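Side-chain contact in avidin (Gallus gallus, PDB 4U46), which binds biotin as natural avidin and is here an engineered variant probably meant to accept other small molecules, such as sterols: residues I110-D113 with W114-T117. Numbering follows the deposited sequence.
Sequences IGDD and WKAT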
# COMPACT_ATOMS: atom_id res chain seq x y z
N ILE A 110 -5.93 -15.45 -12.89
CA ILE A 110 -5.84 -15.29 -11.44
C ILE A 110 -4.42 -15.48 -10.88
O ILE A 110 -4.10 -15.01 -9.78
CB ILE A 110 -6.81 -16.24 -10.73
CG1 ILE A 110 -6.99 -15.85 -9.27
CG2 ILE A 110 -6.35 -17.69 -10.89
CD1 ILE A 110 -7.99 -16.72 -8.55
N GLY A 111 -3.59 -16.19 -11.64
CA GLY A 111 -2.18 -16.30 -11.33
C GLY A 111 -1.35 -15.03 -11.59
O GLY A 111 -0.22 -15.00 -11.16
N ASP A 112 -1.89 -14.04 -12.31
CA ASP A 112 -1.22 -12.76 -12.55
C ASP A 112 -1.69 -11.66 -11.56
O ASP A 112 -1.33 -10.45 -11.72
CB ASP A 112 -1.43 -12.25 -13.97
CG ASP A 112 -0.48 -12.93 -15.02
OD1 ASP A 112 -0.13 -14.11 -14.85
OD2 ASP A 112 -0.09 -12.26 -16.00
N ASP A 113 -2.55 -12.08 -10.63
CA ASP A 113 -3.20 -11.20 -9.66
C ASP A 113 -2.14 -10.39 -8.89
O ASP A 113 -2.36 -9.21 -8.62
CB ASP A 113 -3.99 -11.99 -8.62
CG ASP A 113 -4.78 -11.08 -7.69
OD1 ASP A 113 -5.66 -10.38 -8.18
OD2 ASP A 113 -4.53 -11.04 -6.46
N TRP A 114 -1.02 -11.03 -8.58
CA TRP A 114 0.03 -10.45 -7.70
C TRP A 114 0.55 -9.16 -8.23
O TRP A 114 0.95 -8.28 -7.43
CB TRP A 114 1.18 -11.47 -7.43
CG TRP A 114 1.96 -11.75 -8.64
CD1 TRP A 114 1.68 -12.67 -9.60
CD2 TRP A 114 3.10 -11.03 -9.08
NE1 TRP A 114 2.60 -12.58 -10.62
CE2 TRP A 114 3.49 -11.58 -10.32
CE3 TRP A 114 3.85 -9.97 -8.54
CZ2 TRP A 114 4.59 -11.11 -11.04
CZ3 TRP A 114 4.94 -9.50 -9.26
CH2 TRP A 114 5.30 -10.08 -10.49
N LYS A 115 0.53 -8.96 -9.55
CA LYS A 115 1.13 -7.74 -10.10
C LYS A 115 0.14 -6.70 -10.54
O LYS A 115 0.52 -5.73 -11.18
CB LYS A 115 2.13 -8.05 -11.22
CG LYS A 115 1.52 -8.38 -12.57
CD LYS A 115 2.48 -9.24 -13.37
CE LYS A 115 2.01 -9.41 -14.80
NZ LYS A 115 2.76 -10.47 -15.57
N ALA A 116 -1.11 -6.85 -10.11
CA ALA A 116 -2.19 -5.99 -10.62
C ALA A 116 -2.51 -4.74 -9.81
O ALA A 116 -3.34 -3.94 -10.26
CB ALA A 116 -3.48 -6.86 -10.71
N THR A 117 -1.91 -4.55 -8.61
CA THR A 117 -2.29 -3.41 -7.76
C THR A 117 -1.11 -2.39 -7.51
O THR A 117 -0.11 -2.74 -6.91
CB THR A 117 -2.85 -3.94 -6.42
OG1 THR A 117 -3.94 -4.88 -6.68
CG2 THR A 117 -3.38 -2.77 -5.56
O HOH W 1 -3.03 -7.44 -6.51
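Asp-113 and Ala-116 meet in the tightly packed part of this turn, where the amide N of Ala-116 donates to O of Asp-113 over 3.1 Å, and CB of Ala-116 comes within 3.3 Å of the same oxygen. A methyl group suits a place that is buried against Arg-104 and Val-107. The oxygen has a second donor: a water 2.8 Å from O of Asp-113 also hydrogen-bonds OG1 of Thr-117, tying the turn to the start of strand 117-126. One step earlier, N of Lys-115 donates to O of Asp-112 with an N-H...O angle of 158°. The Asp-113 side chain leaves the turn, CG anti to the backbone N (chi1 -174°), and its short acidic group suits the guanidinium of Arg-104, with which OD1 makes a salt bridge.

The solvent side is looser. OD2 of Asp-112 and NZ of Lys-115 form a salt bridge whose hydrogen bond is weak at 3.4 Å. Extended beyond CG, the lysine runs outward beside the Asp-112 side chain, pointing the same way and long enough to bring NZ level with the carboxylate, while its CB lies 3.5 Å above one face of the Trp-114 ring, near the rim. With an alanine at Lys-115 the Asp-112 carboxylate would probably lose its charged mate and the aliphatic chain alongside it. At the indole edge, CD1 of Trp-114 approaches O of Gly-111 in the ring plane at 3.4 Å; the large flat ring suits this place because it also reaches Leu-103 of a third subunit.

The successive i to i+3 backbone bonds are characteristic of a short 3-10 turn, here in the loop joining strands 95-104 and 117-126, the last two of the antiparallel avidin beta-barrel.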